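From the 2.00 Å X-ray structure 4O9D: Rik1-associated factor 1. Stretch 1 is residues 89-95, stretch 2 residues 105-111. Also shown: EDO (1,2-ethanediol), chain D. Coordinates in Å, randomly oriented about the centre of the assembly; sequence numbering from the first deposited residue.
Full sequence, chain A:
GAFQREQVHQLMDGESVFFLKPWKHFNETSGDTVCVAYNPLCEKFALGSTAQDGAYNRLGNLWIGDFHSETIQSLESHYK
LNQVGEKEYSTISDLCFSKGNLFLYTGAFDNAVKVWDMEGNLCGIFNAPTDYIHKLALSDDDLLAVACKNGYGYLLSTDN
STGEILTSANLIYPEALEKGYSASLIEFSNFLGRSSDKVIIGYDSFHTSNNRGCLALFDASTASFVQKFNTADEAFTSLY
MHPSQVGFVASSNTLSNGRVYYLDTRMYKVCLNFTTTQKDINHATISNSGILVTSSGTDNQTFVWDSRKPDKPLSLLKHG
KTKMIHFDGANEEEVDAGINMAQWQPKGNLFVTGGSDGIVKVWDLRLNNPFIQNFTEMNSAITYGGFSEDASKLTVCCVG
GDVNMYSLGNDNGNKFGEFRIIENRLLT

Stretch 1 (89-95) YSTISDL
Stretch 2 (105-111) YTGAFDN

Three backbone hydrogen bonds hold the two segments together, and they set the frame for everything else. Ser93 N donates to Gly107 O at 2.9 Å with an N-H...O angle of 165°, Gly107 N donates to Asp94 O at 3.0 Å and 160°, and Phe109 N donates to Thr91 O at 3.1 Å and 145°. The strands, 92-95 and 105-108, run antiparallel, with 156° between their N-to-C directions and a closest axial approach of 4.5 Å.

The register is not uniform. Ile92 pairs with Ala108 as a non-hydrogen-bonded pair (CA to CA 4.4 Å), and Leu95 pairs with Thr106 in the same way (CA to CA 4.3 Å); between them Asp94 and Gly107 form a hydrogen-bonded pair (CA to CA 5.2 Å). Two residues on the first strand, Ser93 and Asp94, thus lie opposite Gly107, which makes a beta bulge. Its mark is the backbone of Ser93, at phi/psi -99/-31, whereas Ile92 (-80/124), Asp94 (-162/166) and Leu95 (-165/155) remain extended, as do Thr106 (-128/152), Gly107 (-128/149) and Ala108 (-154/179). In a regular pair the N and O of Gly107 would both bond to one residue; at the bulge they are split, its O accepting from Ser93 N and its N donating to Asp94 O. Gly107 has no side chain; an ideal CB would lie 3.5 Å from Ser93 OG and 4.1 Å from Asp94 O, so nothing in this contact demands a glycine.

Weaker CA-H...O contacts supplement these bonds: Leu95 CA to Tyr105 O at 3.0 Å, Ile92 CA to Gly107 O at 3.6 Å, and Thr106 CA to Asp94 O at 3.6 Å. Within the first strand, Leu95 N donates to Asp94 OD1 at 3.0 Å. Asp94 adopts an off-rotamer chi1 of -146° with chi2 of -10°, and its carboxylate leads away from the partner strand; the short acidic side chain can thereby accept from the next amide.

Beyond the second strand the chain enters a type I beta turn from Ala108 to Asn111, closed by Asn111 N to Ala108 O at 3.2 Å. Phe109 (-83/11) and Asp110 (-91/6) occupy its middle positions. Asp110 O also accepts a hydrogen bond from O2 of a 1,2-ethanediol at 2.9 Å, probably a molecule from the crystallisation liquor.

Phe109 (chi1 m, chi2 8°) points toward the first segment and has the largest area covered by it. Thr91, chi1 m, sits over one ring face, its CB 4.0 Å from the centroid and 27° off the normal, a CH-pi contact; its aliphatic CB-H can rest on the ring while Thr91 OG1 is hydrogen-bonded elsewhere in the structure. Ser93 CB approaches Phe109 CE1 obliquely at 3.8 Å; Ser93 is p. Ser90 (chi1 m, phi/psi -100/133) is small enough to nestle at the turn, its CB 3.6 Å from Asp110 N.

Ile92, Ala108, Leu95 and Thr106 share one face of the sheet. There Ile92 (m, m) brings CD1 to 4.2 Å from Ala108 CB, an apolar contact made with a minimal methyl, while Leu95 (chi1 32°, chi2 p) places CB 3.7 Å from CG2 of Thr106 (chi1 p).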

ATOM      1  N   TYR A  89       1.999 -10.873  18.477  1.00 46.89           N
ATOM      2  CA  TYR A  89       2.439  -9.982  17.414  1.00 42.72           C
ATOM      3  C   TYR A  89       1.355  -8.977  17.005  1.00 38.39           C
ATOM      4  O   TYR A  89       0.158  -9.285  17.040  1.00 37.50           O
ATOM      5  CB  TYR A  89       2.930 -10.816  16.234  1.00 37.64           C
ATOM      6  CG  TYR A  89       4.253 -11.449  16.564  1.00 42.86           C
ATOM      7  CD1 TYR A  89       5.426 -10.718  16.474  1.00 39.99           C
ATOM      8  CD2 TYR A  89       4.330 -12.754  17.021  1.00 51.79           C
ATOM      9  CE1 TYR A  89       6.634 -11.276  16.792  1.00 44.18           C
ATOM     10  CE2 TYR A  89       5.544 -13.327  17.349  1.00 50.65           C
ATOM     11  CZ  TYR A  89       6.691 -12.580  17.236  1.00 51.03           C
ATOM     12  OH  TYR A  89       7.905 -13.135  17.560  1.00 53.00           O
ATOM     13  N   SER A  90       1.796  -7.764  16.661  1.00 35.07           N
ATOM     14  CA  SER A  90       0.913  -6.709  16.162  1.00 35.91           C
ATOM     15  C   SER A  90       0.975  -6.614  14.636  1.00 32.21           C
ATOM     16  O   SER A  90       2.051  -6.581  14.055  1.00 31.91           O
ATOM     17  CB  SER A  90       1.315  -5.346  16.737  1.00 28.67           C
ATOM     18  OG  SER A  90       1.483  -5.392  18.142  1.00 38.06           O
ATOM     19  N   THR A  91      -0.189  -6.535  14.010  1.00 28.74           N
ATOM     20  CA  THR A  91      -0.306  -6.325  12.572  1.00 30.69           C
ATOM     21  C   THR A  91       0.696  -5.340  11.955  1.00 26.22           C
ATOM     22  O   THR A  91       0.841  -4.204  12.400  1.00 29.44           O
ATOM     23  CB  THR A  91      -1.720  -5.851  12.256  1.00 28.69           C
ATOM     24  OG1 THR A  91      -2.638  -6.901  12.601  1.00 31.57           O
ATOM     25  CG2 THR A  91      -1.868  -5.495  10.759  1.00 30.49           C
ATOM     26  N   ILE A  92       1.370  -5.777  10.902  1.00 27.78           N
ATOM     27  CA  ILE A  92       2.237  -4.892  10.144  1.00 27.34           C
ATOM     28  C   ILE A  92       1.358  -4.075   9.219  1.00 30.70           C
ATOM     29  O   ILE A  92       0.597  -4.636   8.425  1.00 30.29           O
ATOM     30  CB  ILE A  92       3.273  -5.655   9.301  1.00 27.71           C
ATOM     31  CG1 ILE A  92       4.153  -6.526  10.206  1.00 25.71           C
ATOM     32  CG2 ILE A  92       4.133  -4.659   8.484  1.00 24.38           C
ATOM     33  CD1 ILE A  92       5.051  -5.745  11.120  1.00 26.89           C
ATOM     34  N   SER A  93       1.457  -2.754   9.317  1.00 22.95           N
ATOM     35  CA  SER A  93       0.556  -1.902   8.565  1.00 31.36           C
ATOM     36  C   SER A  93       1.233  -1.383   7.292  1.00 25.56           C
ATOM     37  O   SER A  93       0.578  -1.183   6.276  1.00 27.69           O
ATOM     38  CB  SER A  93       0.023  -0.757   9.449  1.00 28.64           C
ATOM     39  OG  SER A  93       1.085   0.055   9.923  1.00 28.22           O
ATOM     40  N   ASP A  94       2.541  -1.189   7.316  1.00 21.97           N
ATOM     41  CA  ASP A  94       3.223  -0.786   6.100  1.00 28.26           C
ATOM     42  C   ASP A  94       4.706  -1.058   6.247  1.00 28.03           C
ATOM     43  O   ASP A  94       5.198  -1.316   7.336  1.00 26.86           O
ATOM     44  CB  ASP A  94       2.974   0.701   5.784  1.00 22.73           C
ATOM     45  CG  ASP A  94       2.897   0.989   4.255  1.00 28.55           C
ATOM     46  OD1 ASP A  94       3.217   0.081   3.448  1.00 27.62           O
ATOM     47  OD2 ASP A  94       2.525   2.124   3.873  1.00 26.24           O
ATOM     48  N   LEU A  95       5.415  -1.018   5.135  1.00 25.73           N
ATOM     49  CA  LEU A  95       6.858  -1.127   5.163  1.00 25.72           C
ATOM     50  C   LEU A  95       7.408  -0.680   3.833  1.00 30.68           C
ATOM     51  O   LEU A  95       6.704  -0.698   2.823  1.00 27.01           O
ATOM     52  CB  LEU A  95       7.316  -2.549   5.505  1.00 27.71           C
ATOM     53  CG  LEU A  95       6.463  -3.730   5.057  1.00 27.20           C
ATOM     54  CD1 LEU A  95       6.501  -3.889   3.561  1.00 28.54           C
ATOM     55  CD2 LEU A  95       6.957  -5.000   5.755  1.00 29.62           C
ATOM     56  N   TYR A 105      12.153  -0.015   6.659  1.00 24.35           N
ATOM     57  CA  TYR A 105      11.304   0.712   7.601  1.00 21.84           C
ATOM     58  C   TYR A 105       9.935   0.019   7.754  1.00 28.31           C
ATOM     59  O   TYR A 105       9.271  -0.288   6.747  1.00 24.98           O
ATOM     60  CB  TYR A 105      11.099   2.150   7.094  1.00 22.55           C
ATOM     61  CG  TYR A 105      12.371   2.907   6.770  1.00 23.08           C
ATOM     62  CD1 TYR A 105      13.342   3.114   7.745  1.00 28.64           C
ATOM     63  CD2 TYR A 105      12.587   3.449   5.509  1.00 20.84           C
ATOM     64  CE1 TYR A 105      14.502   3.822   7.465  1.00 32.14           C
ATOM     65  CE2 TYR A 105      13.745   4.163   5.210  1.00 23.88           C
ATOM     66  CZ  TYR A 105      14.703   4.357   6.200  1.00 34.70           C
ATOM     67  OH  TYR A 105      15.871   5.076   5.939  1.00 26.61           O
ATOM     68  N   THR A 106       9.504  -0.238   8.991  1.00 20.51           N
ATOM     69  CA  THR A 106       8.190  -0.865   9.207  1.00 23.24           C
ATOM     70  C   THR A 106       7.312  -0.108  10.196  1.00 23.94           C
ATOM     71  O   THR A 106       7.811   0.598  11.105  1.00 25.58           O
ATOM     72  CB  THR A 106       8.275  -2.330   9.724  1.00 24.62           C
ATOM     73  OG1 THR A 106       8.970  -2.357  10.974  1.00 26.52           O
ATOM     74  CG2 THR A 106       8.962  -3.254   8.722  1.00 23.72           C
ATOM     75  N   GLY A 107       6.000  -0.256  10.009  1.00 21.96           N
ATOM     76  CA  GLY A 107       5.005   0.342  10.882  1.00 23.21           C
ATOM     77  C   GLY A 107       4.028  -0.729  11.356  1.00 24.91           C
ATOM     78  O   GLY A 107       3.762  -1.682  10.652  1.00 26.93           O
ATOM     79  N   ALA A 108       3.486  -0.583  12.551  1.00 26.53           N
ATOM     80  CA  ALA A 108       2.580  -1.601  13.050  1.00 27.24           C
ATOM     81  C   ALA A 108       1.578  -1.068  14.072  1.00 26.71           C
ATOM     82  O   ALA A 108       1.613   0.101  14.492  1.00 23.87           O
ATOM     83  CB  ALA A 108       3.385  -2.779  13.666  1.00 24.74           C
ATOM     84  N   PHE A 109       0.727  -1.990  14.508  1.00 28.15           N
ATOM     85  CA  PHE A 109      -0.340  -1.709  15.446  1.00 29.40           C
ATOM     86  C   PHE A 109       0.171  -1.732  16.901  1.00 35.03           C
ATOM     87  O   PHE A 109      -0.612  -1.682  17.860  1.00 33.77           O
ATOM     88  CB  PHE A 109      -1.471  -2.717  15.239  1.00 28.29           C
ATOM     89  CG  PHE A 109      -2.324  -2.446  14.031  1.00 35.98           C
ATOM     90  CD1 PHE A 109      -1.975  -1.458  13.110  1.00 30.11           C
ATOM     91  CD2 PHE A 109      -3.485  -3.186  13.815  1.00 31.74           C
ATOM     92  CE1 PHE A 109      -2.771  -1.203  12.007  1.00 27.67           C
ATOM     93  CE2 PHE A 109      -4.286  -2.935  12.711  1.00 32.75           C
ATOM     94  CZ  PHE A 109      -3.927  -1.942  11.809  1.00 34.71           C
ATOM     95  N   ASP A 110       1.485  -1.761  17.067  1.00 34.42           N
ATOM     96  CA  ASP A 110       2.076  -1.480  18.381  1.00 37.38           C
ATOM     97  C   ASP A 110       2.417   0.009  18.573  1.00 35.73           C
ATOM     98  O   ASP A 110       3.003   0.383  19.587  1.00 35.79           O
ATOM     99  CB  ASP A 110       3.328  -2.329  18.597  1.00 32.53           C
ATOM    100  CG  ASP A 110       4.458  -1.930  17.680  1.00 33.52           C
ATOM    101  OD1 ASP A 110       4.173  -1.301  16.631  1.00 30.89           O
ATOM    102  OD2 ASP A 110       5.627  -2.257  18.001  1.00 35.12           O
ATOM    103  N   ASN A 111       2.036   0.854  17.610  1.00 29.29           N
ATOM    104  CA  ASN A 111       2.325   2.296  17.666  1.00 34.55           C
ATOM    105  C   ASN A 111       3.777   2.689  17.409  1.00 29.21           C
ATOM    106  O   ASN A 111       4.170   3.780  17.784  1.00 30.84           O
ATOM    107  CB  ASN A 111       1.943   2.897  19.041  1.00 31.17           C
ATOM    108  CG  ASN A 111       0.497   2.644  19.412  1.00 33.49           C
ATOM    109  OD1 ASN A 111      -0.283   2.068  18.627  1.00 34.83           O
ATOM    110  ND2 ASN A 111       0.124   3.067  20.617  1.00 36.39           N
TER
HETATM  111  C1  EDO D 702       2.379   0.690  24.064  1.00 51.64           C
HETATM  112  O1  EDO D 702       3.058   1.933  23.879  1.00 42.26           O
HETATM  113  C2  EDO D 702       1.467   0.433  22.869  1.00 48.40           C
HETATM  114  O2  EDO D 702       1.998  -0.665  22.117  1.00 49.01           O